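Local coordinates for tellurite resistance protein of COG3793 (Nostoc punctiforme, PDB 2OU3) that probably takes part in tellurite resistance as a helical TerB-family protein that binds zinc ions and an indole carbaldehyde, at residues I13-F18 with F57-W61; Y32-V36 with D96-A101; K51-L55 with I68-Y74. All coordinates share one frame; numbering follows the deposited sequence.

From the N terminus, helix 4-18 comes first and is joined by contact 1 to the C-terminal end of helix 48-60, closing a loop that contains helix 26-41. That helix starts contact 2, whose partner, helix 94-106, lies about sixty residues on. Between them comes contact 3, a short-range closure joining helix 48-60 to the next helix, 65-73; it sits wholly within the span of contact 2. Contact 1 crosses both others, because its segments alternate with theirs along the chain. Contacts 1 and 2 line one indole carbaldehyde pocket, with Phe-18 packed against Tyr-32 and Asp-96, while a salt bridge from Lys-34 to Asp-70 ties contact 2 to contact 3.

Contact 1: I13-F18 with F57-W61; sequences IINWFF and FCASW. With I3A (1H-indole-3-carbaldehyde), chain E.
Two aromatic pairs set almost perpendicular, Phe-57 against Phe-17 and Phe-18 against Trp-61, give this largely aromatic and aliphatic contact its character. The edge of Phe-57 is turned to the face of Phe-17, centroids 5.3 Å apart and planes at 86°, so that Phe-57 CE1 stands over the centre of the Phe-17 ring. Trp-16 covers the other face of that ring. Phe-57 has CG anti to the backbone N (chi1 -179°), which swings its ring off helix 48-60 and toward helix 4-18. One ring along, the edge of Phe-18 meets the face of Trp-61 in an offset edge-to-face pair, planes at 89°, and Phe-18 CZ also touches Phe-57 CZ at 3.6 Å. The four rings form an aromatic cluster, of which Phe-18 and Trp-61 line the indole carbaldehyde pocket, with Phe-57 and Phe-17 behind them: the ligand's C2 lies over the centre of the Phe-18 ring, 3.5 Å from Phe-18 CE1, and its C3' is 3.3 Å from Trp-61 CZ3. Broad flat side chains suit a flat heteroaromatic guest. Ile-14 CD1 lies 4.0 Å from Trp-61 CB, at the root of the indole. Ser-60 OG turns back to donate to Phe-57 O (2.6 Å), which keeps this buried hydroxyl satisfied by the backbone three residues earlier. Arg-147 and Arg-150 of the second subunit bind backbone carbonyls of 13-18, and Trp-12 of that subunit meets the Phe-57 ring.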
loop_
_atom_site.group_PDB
_atom_site.type_symbol
_atom_site.label_atom_id
_atom_site.label_comp_id
_atom_site.label_asym_id
_atom_site.label_seq_id
_atom_site.Cartn_x
_atom_site.Cartn_y
_atom_site.Cartn_z
ATOM N N ILE A 13 4.777 4.218 -3.843
ATOM C CA ILE A 13 4.014 3.997 -2.628
ATOM C C ILE A 13 3.377 5.287 -2.091
ATOM O O ILE A 13 2.250 5.275 -1.565
ATOM C CB ILE A 13 4.900 3.280 -1.555
ATOM C CG1 ILE A 13 4.036 2.511 -0.559
ATOM C CG2 ILE A 13 5.851 4.258 -0.853
ATOM C CD1 ILE A 13 2.901 1.705 -1.201
ATOM N N ILE A 14 4.089 6.403 -2.210
ATOM C CA ILE A 14 3.527 7.696 -1.814
ATOM C C ILE A 14 2.338 8.017 -2.698
ATOM O O ILE A 14 1.263 8.399 -2.207
ATOM C CB ILE A 14 4.579 8.807 -1.894
ATOM C CG1 ILE A 14 5.503 8.708 -0.710
ATOM C CG2 ILE A 14 3.891 10.164 -1.928
ATOM C CD1 ILE A 14 4.820 9.074 0.666
ATOM N N ASN A 15 2.489 7.795 -4.001
ATOM C CA ASN A 15 1.339 7.990 -4.903
ATOM C C ASN A 15 0.171 7.026 -4.591
ATOM O O ASN A 15 -1.011 7.409 -4.633
ATOM C CB ASN A 15 1.755 7.900 -6.363
ATOM C CG ASN A 15 0.603 8.127 -7.298
ATOM O OD1 ASN A 15 -0.049 7.170 -7.746
ATOM N ND2 ASN A 15 0.295 9.388 -7.555
ATOM N N TRP A 16 0.510 5.777 -4.279
ATOM C CA TRP A 16 -0.481 4.784 -3.998
ATOM C C TRP A 16 -1.381 5.206 -2.818
ATOM O O TRP A 16 -2.614 5.167 -2.917
ATOM C CB TRP A 16 0.154 3.413 -3.730
ATOM C CG TRP A 16 -0.861 2.383 -3.356
ATOM C CD1 TRP A 16 -1.168 1.946 -2.071
ATOM C CD2 TRP A 16 -1.776 1.711 -4.225
ATOM N NE1 TRP A 16 -2.183 1.029 -2.127
ATOM C CE2 TRP A 16 -2.578 0.872 -3.426
ATOM C CE3 TRP A 16 -1.999 1.731 -5.603
ATOM C CZ2 TRP A 16 -3.583 0.073 -3.968
ATOM C CZ3 TRP A 16 -2.977 0.933 -6.134
ATOM C CH2 TRP A 16 -3.741 0.093 -5.324
ATOM N N PHE A 17 -0.777 5.592 -1.704
ATOM C CA PHE A 17 -1.567 5.863 -0.506
ATOM C C PHE A 17 -2.131 7.281 -0.470
ATOM O O PHE A 17 -3.181 7.512 0.135
ATOM C CB PHE A 17 -0.715 5.645 0.739
ATOM C CG PHE A 17 -0.541 4.199 1.092
ATOM C CD1 PHE A 17 -1.629 3.434 1.469
ATOM C CD2 PHE A 17 0.710 3.605 1.068
ATOM C CE1 PHE A 17 -1.475 2.101 1.829
ATOM C CE2 PHE A 17 0.866 2.250 1.428
ATOM C CZ PHE A 17 -0.225 1.515 1.795
ATOM N N PHE A 18 -1.404 8.239 -1.020
ATOM C CA PHE A 18 -1.794 9.649 -0.829
ATOM C C PHE A 18 -2.154 10.408 -2.104
ATOM O O PHE A 18 -2.692 11.519 -2.006
ATOM C CB PHE A 18 -0.723 10.399 -0.047
ATOM C CG PHE A 18 -0.330 9.702 1.226
ATOM C CD1 PHE A 18 -1.202 9.658 2.292
ATOM C CD2 PHE A 18 0.850 8.959 1.288
ATOM C CE1 PHE A 18 -0.877 8.965 3.443
ATOM C CE2 PHE A 18 1.217 8.273 2.454
ATOM C CZ PHE A 18 0.338 8.249 3.515
ATOM N N PHE A 57 4.151 1.876 8.875
ATOM C CA PHE A 57 3.511 2.585 7.773
ATOM C C PHE A 57 4.469 3.673 7.304
ATOM O O PHE A 57 4.793 3.746 6.137
ATOM C CB PHE A 57 2.184 3.137 8.285
ATOM C CG PHE A 57 1.377 3.890 7.282
ATOM C CD1 PHE A 57 1.298 3.490 5.957
ATOM C CD2 PHE A 57 0.617 4.975 7.717
ATOM C CE1 PHE A 57 0.506 4.182 5.055
ATOM C CE2 PHE A 57 -0.172 5.686 6.809
ATOM C CZ PHE A 57 -0.223 5.294 5.502
ATOM N N CYS A 58 5.045 4.418 8.255
ATOM C CA CYS A 58 5.953 5.495 7.920
ATOM C C CYS A 58 7.228 4.951 7.263
ATOM O O CYS A 58 7.674 5.449 6.227
ATOM C CB CYS A 58 6.268 6.341 9.159
ATOM S SG CYS A 58 7.391 7.726 8.849
ATOM N N ALA A 59 7.784 3.882 7.823
ATOM C CA ALA A 59 9.005 3.273 7.259
ATOM C C ALA A 59 8.814 2.815 5.826
ATOM O O ALA A 59 9.763 2.918 5.021
ATOM C CB ALA A 59 9.478 2.097 8.118
ATOM N N SER A 60 7.612 2.311 5.506
ATOM C CA SER A 60 7.339 1.775 4.181
ATOM C C SER A 60 7.527 2.824 3.124
ATOM O O SER A 60 7.765 2.462 1.992
ATOM C CB SER A 60 5.931 1.188 4.060
ATOM O OG SER A 60 4.957 2.193 3.997
ATOM N N TRP A 61 7.367 4.112 3.441
ATOM C CA TRP A 61 7.523 5.165 2.411
ATOM C C TRP A 61 8.979 5.400 2.035
ATOM O O TRP A 61 9.278 6.188 1.137
ATOM C CB TRP A 61 6.961 6.519 2.826
ATOM C CG TRP A 61 5.646 6.433 3.523
ATOM C CD1 TRP A 61 4.686 5.499 3.321
ATOM C CD2 TRP A 61 5.157 7.304 4.547
ATOM N NE1 TRP A 61 3.624 5.726 4.162
ATOM C CE2 TRP A 61 3.884 6.840 4.912
ATOM C CE3 TRP A 61 5.665 8.452 5.180
ATOM C CZ2 TRP A 61 3.121 7.460 5.905
ATOM C CZ3 TRP A 61 4.915 9.055 6.150
ATOM C CH2 TRP A 61 3.655 8.560 6.510
HETATM O O I3A E . 4.841 12.068 4.240
HETATM C "C3'" I3A E . 3.780 11.456 4.135
HETATM C C3 I3A E . 2.538 12.255 4.002
HETATM C C2 I3A E . 1.296 11.713 3.813
HETATM N N I3A E . 0.401 12.753 3.710
HETATM C C8 I3A E . 1.016 13.948 3.828
HETATM C C9 I3A E . 2.454 13.719 4.022
HETATM C C4 I3A E . 3.352 14.792 4.135
HETATM C C5 I3A E . 2.848 16.071 4.105
HETATM C C6 I3A E . 1.478 16.316 3.915
HETATM C C7 I3A E . 0.590 15.261 3.775
#

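Contact 2: Y32-V36 with D96-A101; sequences YMKSV and DILLSA. With I3A (1H-indole-3-carbaldehyde), chain E.
Helix segments 32-36 and 96-101 cross at -57° with their axes 9.2 Å apart, and their backbones draw closest where the CA atoms of Val-36 and Ala-101 come within 5.2 Å. The small Ala-101 suits that point, since its CB packs on the carbonyl oxygen of Val-36. At the other end the helices diverge, and the long Tyr-32 spans the gap, its phenol reaching across to helix 94-106. There Tyr-32 OH donates to Asp-96 OD1 at 2.5 Å, reaching it from above the carboxylate plane, 53° out of it, while Ser-100 OG approaches the same hydroxyl at 2.7 Å. Two neighbours thus fix the position of the phenol oxygen. The ring itself is sandwiched between Val-36 CG2 on one face and the ligand on the other, with the ligand's C2 above the ring centre. Ile-97 and Val-36 supply the apolar part: Ile-97 CG1 touches Tyr-32 CE1 at 3.9 Å, Ile-97 CD1 rests on the CB of Ser-35, and Val-36 CG2 also meets Ser-100 CB at 3.8 Å. The hydroxyl of Ser-35 turns back to Ile-31 O in its own helix. Asp-96 uses both carboxylate oxygens, for Asp-96 OD2 accepts the indole N-H of the ligand at 2.8 Å in a nearly straight bond (165°) and is also bonded to Tyr-155 OH of the second subunit. Together Tyr-32 and Asp-96 form an aromatic face and the N-H acceptor of the indole carbaldehyde pocket, between two crossing helices of the TerB fold.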
loop_
_atom_site.group_PDB
_atom_site.type_symbol
_atom_site.label_atom_id
_atom_site.label_comp_id
_atom_site.label_asym_id
_atom_site.label_seq_id
_atom_site.Cartn_x
_atom_site.Cartn_y
_atom_site.Cartn_z
ATOM N N TYR A 32 4.049 15.102 9.687
ATOM C CA TYR A 32 2.799 14.403 9.407
ATOM C C TYR A 32 2.571 13.256 10.393
ATOM O O TYR A 32 1.490 13.155 11.001
ATOM C CB TYR A 32 2.810 13.862 7.990
ATOM C CG TYR A 32 1.635 12.958 7.631
ATOM C CD1 TYR A 32 0.425 13.491 7.220
ATOM C CD2 TYR A 32 1.750 11.571 7.697
ATOM C CE1 TYR A 32 -0.647 12.672 6.891
ATOM C CE2 TYR A 32 0.694 10.752 7.373
ATOM C CZ TYR A 32 -0.493 11.289 6.950
ATOM O OH TYR A 32 -1.526 10.444 6.610
HETATM N N MSE A 33 3.582 12.414 10.587
HETATM C CA MSE A 33 3.468 11.265 11.494
HETATM C C MSE A 33 3.327 11.687 12.936
HETATM O O MSE A 33 2.595 11.065 13.689
HETATM C CB MSE A 33 4.649 10.307 11.368
HETATM C CG MSE A 33 4.571 9.419 10.175
HETATM SE SE MSE A 33 2.922 8.385 10.094
HETATM C CE MSE A 33 2.792 7.906 11.867
ATOM N N LYS A 34 4.034 12.753 13.340
ATOM C CA LYS A 34 3.845 13.304 14.678
ATOM C C LYS A 34 2.402 13.754 14.878
ATOM O O LYS A 34 1.831 13.570 15.935
ATOM C CB LYS A 34 4.825 14.461 14.972
ATOM C CG LYS A 34 6.259 13.942 15.212
ATOM C CD LYS A 34 7.333 15.008 15.261
ATOM C CE LYS A 34 8.692 14.390 15.647
ATOM N NZ LYS A 34 9.791 15.393 15.782
ATOM N N SER A 35 1.811 14.343 13.845
ATOM C CA SER A 35 0.421 14.775 13.912
ATOM C C SER A 35 -0.502 13.566 14.094
ATOM O O SER A 35 -1.446 13.570 14.886
ATOM C CB SER A 35 0.059 15.503 12.624
ATOM O OG SER A 35 0.880 16.622 12.484
ATOM N N VAL A 36 -0.213 12.527 13.328
ATOM C CA VAL A 36 -1.008 11.309 13.331
ATOM C C VAL A 36 -0.949 10.681 14.707
ATOM O O VAL A 36 -1.991 10.301 15.259
ATOM C CB VAL A 36 -0.511 10.309 12.256
ATOM C CG1 VAL A 36 -1.063 8.876 12.528
ATOM C CG2 VAL A 36 -0.888 10.795 10.838
ATOM N N ASP A 96 -6.411 13.643 5.885
ATOM C CA ASP A 96 -5.410 12.621 5.676
ATOM C C ASP A 96 -4.860 12.174 7.049
ATOM O O ASP A 96 -4.784 10.992 7.352
ATOM C CB ASP A 96 -4.369 13.261 4.755
ATOM C CG ASP A 96 -3.211 12.346 4.360
ATOM O OD1 ASP A 96 -3.111 11.178 4.815
ATOM O OD2 ASP A 96 -2.411 12.858 3.516
ATOM N N ILE A 97 -4.508 13.140 7.889
ATOM C CA ILE A 97 -4.010 12.850 9.208
ATOM C C ILE A 97 -5.067 12.014 9.978
ATOM O O ILE A 97 -4.737 11.026 10.637
ATOM C CB ILE A 97 -3.725 14.185 10.015
ATOM C CG1 ILE A 97 -2.467 14.920 9.489
ATOM C CG2 ILE A 97 -3.613 13.902 11.532
ATOM C CD1 ILE A 97 -2.425 16.451 9.824
ATOM N N LEU A 98 -6.318 12.457 9.920
ATOM C CA LEU A 98 -7.413 11.804 10.692
ATOM C C LEU A 98 -7.588 10.363 10.285
ATOM O O LEU A 98 -7.710 9.482 11.129
ATOM C CB LEU A 98 -8.720 12.564 10.504
ATOM C CG LEU A 98 -9.732 12.260 11.617
ATOM C CD1 LEU A 98 -9.217 13.080 12.811
ATOM C CD2 LEU A 98 -11.163 12.645 11.306
ATOM N N LEU A 99 -7.596 10.116 8.968
ATOM C CA LEU A 99 -7.748 8.789 8.434
ATOM C C LEU A 99 -6.624 7.868 8.865
ATOM O O LEU A 99 -6.863 6.753 9.276
ATOM C CB LEU A 99 -7.891 8.816 6.896
ATOM C CG LEU A 99 -8.054 7.424 6.253
ATOM C CD1 LEU A 99 -9.303 6.693 6.751
ATOM C CD2 LEU A 99 -8.028 7.508 4.708
ATOM N N SER A 100 -5.393 8.329 8.789
ATOM C CA SER A 100 -4.266 7.535 9.300
ATOM C C SER A 100 -4.406 7.286 10.802
ATOM O O SER A 100 -4.143 6.193 11.273
ATOM C CB SER A 100 -2.939 8.243 9.005
ATOM O OG SER A 100 -2.669 8.219 7.603
ATOM N N ALA A 101 -4.851 8.301 11.549
ATOM C CA ALA A 101 -5.070 8.155 12.989
ATOM C C ALA A 101 -6.123 7.089 13.310
ATOM O O ALA A 101 -5.964 6.290 14.245
ATOM C CB ALA A 101 -5.493 9.493 13.609
HETATM O O I3A E . 4.841 12.068 4.240
HETATM C "C3'" I3A E . 3.780 11.456 4.135
HETATM C C3 I3A E . 2.538 12.255 4.002
HETATM C C2 I3A E . 1.296 11.713 3.813
HETATM N N I3A E . 0.401 12.753 3.710
HETATM C C8 I3A E . 1.016 13.948 3.828
HETATM C C9 I3A E . 2.454 13.719 4.022
HETATM C C4 I3A E . 3.352 14.792 4.135
HETATM C C5 I3A E . 2.848 16.071 4.105
HETATM C C6 I3A E . 1.478 16.316 3.915
HETATM C C7 I3A E . 0.590 15.261 3.775
#

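Contact 3: K51-L55 with I68-Y74; sequences KDWAL and IEDLKTY
Three backbone carbonyls grip Lys-51 NZ: Leu-71 O at 2.8 Å, Tyr-74 O at 3.0 Å and Lys-72 O at 3.1 Å. The first two are met in their carbonyl planes, Tyr-74 O on a lone pair, whereas Lys-72 O is approached from above its plane, 66° out of it. With chi1 at -170° and every later torsion extended, the lysine chain carries its ammonium to the last turn of helix 65-73 and the residue that follows it. Carbonyls of a last turn lack the full set of i+4 N-H partners; Leu-71 O receives a weak bond from Tyr-74 N besides the lysine. A lysine, with three N-H groups and a positive charge, suits such an end, and the helix dipole should favour it too. One turn on from Lys-51, Leu-55 fills the interface. Leu-55 CD2 presses tightly on Leu-71 CB (3.4 Å), the two leucines sliding past each other in opposite directions, and Leu-55 CD1 rests on the aliphatic CG of Lys-72 at 3.7 Å. Ile-68 CD1 closes over Leu-55 O, while Leu-8 of the second subunit covers Leu-55 and Ile-68. With axes 10.9 Å apart and directions 162° from parallel, the segments belong to an antiparallel hairpin of the consecutive helices 48-60 and 65-73 of the TerB fold.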
loop_
_atom_site.group_PDB
_atom_site.type_symbol
_atom_site.label_atom_id
_atom_site.label_comp_id
_atom_site.label_asym_id
_atom_site.label_seq_id
_atom_site.Cartn_x
_atom_site.Cartn_y
_atom_site.Cartn_z
ATOM N N LYS A 51 1.438 2.062 18.015
ATOM C CA LYS A 51 2.635 2.834 17.608
ATOM C C LYS A 51 3.476 2.079 16.586
ATOM O O LYS A 51 3.995 2.672 15.617
ATOM C CB LYS A 51 3.517 3.251 18.808
ATOM C CG LYS A 51 4.639 4.278 18.382
ATOM C CD LYS A 51 5.293 4.980 19.557
ATOM C CE LYS A 51 6.354 5.967 19.078
ATOM N NZ LYS A 51 6.876 6.849 20.174
ATOM N N ASP A 52 3.591 0.764 16.775
ATOM C CA ASP A 52 4.337 -0.066 15.847
ATOM C C ASP A 52 3.760 -0.055 14.448
ATOM O O ASP A 52 4.524 -0.013 13.491
ATOM C CB ASP A 52 4.459 -1.494 16.307
ATOM C CG ASP A 52 5.379 -1.634 17.502
ATOM O OD1 ASP A 52 6.052 -0.638 17.861
ATOM O OD2 ASP A 52 5.403 -2.732 18.097
ATOM N N TRP A 53 2.436 -0.106 14.331
ATOM C CA TRP A 53 1.797 0.003 13.026
ATOM C C TRP A 53 2.098 1.345 12.344
ATOM O O TRP A 53 2.385 1.423 11.124
ATOM C CB TRP A 53 0.305 -0.160 13.217
ATOM C CG TRP A 53 -0.428 -0.398 11.960
ATOM C CD1 TRP A 53 -0.760 -1.614 11.432
ATOM C CD2 TRP A 53 -0.964 0.586 11.079
ATOM N NE1 TRP A 53 -1.468 -1.439 10.288
ATOM C CE2 TRP A 53 -1.597 -0.102 10.032
ATOM C CE3 TRP A 53 -0.954 1.991 11.061
ATOM C CZ2 TRP A 53 -2.224 0.553 8.979
ATOM C CZ3 TRP A 53 -1.551 2.634 9.998
ATOM C CH2 TRP A 53 -2.189 1.907 8.975
ATOM N N ALA A 54 2.039 2.414 13.118
ATOM C CA ALA A 54 2.297 3.761 12.596
ATOM C C ALA A 54 3.743 3.883 12.073
ATOM O O ALA A 54 3.981 4.429 10.987
ATOM C CB ALA A 54 2.042 4.790 13.683
ATOM N N LEU A 55 4.703 3.371 12.859
ATOM C CA LEU A 55 6.118 3.405 12.486
ATOM C C LEU A 55 6.381 2.569 11.249
ATOM O O LEU A 55 7.161 2.968 10.373
ATOM C CB LEU A 55 6.995 2.897 13.624
ATOM C CG LEU A 55 7.180 3.737 14.879
ATOM C CD1 LEU A 55 8.116 3.019 15.838
ATOM C CD2 LEU A 55 7.773 5.011 14.550
ATOM N N ILE A 68 12.378 7.626 11.600
ATOM C CA ILE A 68 11.859 6.531 12.426
ATOM C C ILE A 68 12.497 6.512 13.816
ATOM O O ILE A 68 11.802 6.362 14.837
ATOM C CB ILE A 68 12.033 5.145 11.719
ATOM C CG1 ILE A 68 11.351 5.158 10.354
ATOM C CG2 ILE A 68 11.479 4.016 12.602
ATOM C CD1 ILE A 68 9.850 5.520 10.336
ATOM N N GLU A 69 13.805 6.695 13.882
ATOM C CA GLU A 69 14.462 6.739 15.188
ATOM C C GLU A 69 13.881 7.841 16.080
ATOM O O GLU A 69 13.636 7.658 17.278
ATOM C CB GLU A 69 15.945 6.964 15.013
ATOM C CG GLU A 69 16.616 5.795 14.321
ATOM C CD GLU A 69 16.682 4.536 15.185
ATOM O OE1 GLU A 69 16.276 4.551 16.376
ATOM O OE2 GLU A 69 17.133 3.511 14.632
ATOM N N ASP A 70 13.620 8.986 15.467
ATOM C CA ASP A 70 13.067 10.141 16.189
ATOM C C ASP A 70 11.574 9.929 16.579
ATOM O O ASP A 70 11.142 10.365 17.658
ATOM C CB ASP A 70 13.286 11.402 15.345
ATOM C CG ASP A 70 12.780 12.649 15.988
ATOM O OD1 ASP A 70 13.506 13.204 16.821
ATOM O OD2 ASP A 70 11.694 13.111 15.591
ATOM N N LEU A 71 10.802 9.243 15.747
ATOM C CA LEU A 71 9.430 8.854 16.129
ATOM C C LEU A 71 9.416 7.860 17.290
ATOM O O LEU A 71 8.515 7.902 18.132
ATOM C CB LEU A 71 8.652 8.260 14.934
ATOM C CG LEU A 71 8.224 9.199 13.811
ATOM C CD1 LEU A 71 7.627 8.444 12.601
ATOM C CD2 LEU A 71 7.257 10.227 14.335
ATOM N N LYS A 72 10.384 6.944 17.317
ATOM C CA LYS A 72 10.472 5.961 18.405
ATOM C C LYS A 72 10.526 6.609 19.782
ATOM O O LYS A 72 9.874 6.134 20.702
ATOM C CB LYS A 72 11.672 5.014 18.233
ATOM C CG LYS A 72 11.432 3.984 17.134
ATOM C CD LYS A 72 12.367 2.792 17.186
ATOM C CE LYS A 72 13.510 2.888 16.193
ATOM N NZ LYS A 72 13.823 1.556 15.558
ATOM N N THR A 73 11.273 7.705 19.903
ATOM C CA THR A 73 11.448 8.425 21.178
ATOM C C THR A 73 10.442 9.571 21.374
ATOM O O THR A 73 10.380 10.202 22.435
ATOM C CB THR A 73 12.870 8.999 21.259
ATOM O OG1 THR A 73 13.082 9.930 20.179
ATOM C CG2 THR A 73 13.911 7.865 21.168
ATOM N N TYR A 74 9.628 9.833 20.362
ATOM C CA TYR A 74 8.704 10.941 20.417
ATOM C C TYR A 74 7.556 10.664 21.373
ATOM O O TYR A 74 6.875 9.637 21.284
ATOM C CB TYR A 74 8.137 11.221 19.046
ATOM C CG TYR A 74 7.190 12.416 18.968
ATOM C CD1 TYR A 74 7.667 13.714 19.067
ATOM C CD2 TYR A 74 5.836 12.239 18.668
ATOM C CE1 TYR A 74 6.810 14.809 18.946
ATOM C CE2 TYR A 74 4.969 13.328 18.553
ATOM C CZ TYR A 74 5.469 14.603 18.679
ATOM O OH TYR A 74 4.635 15.680 18.560
#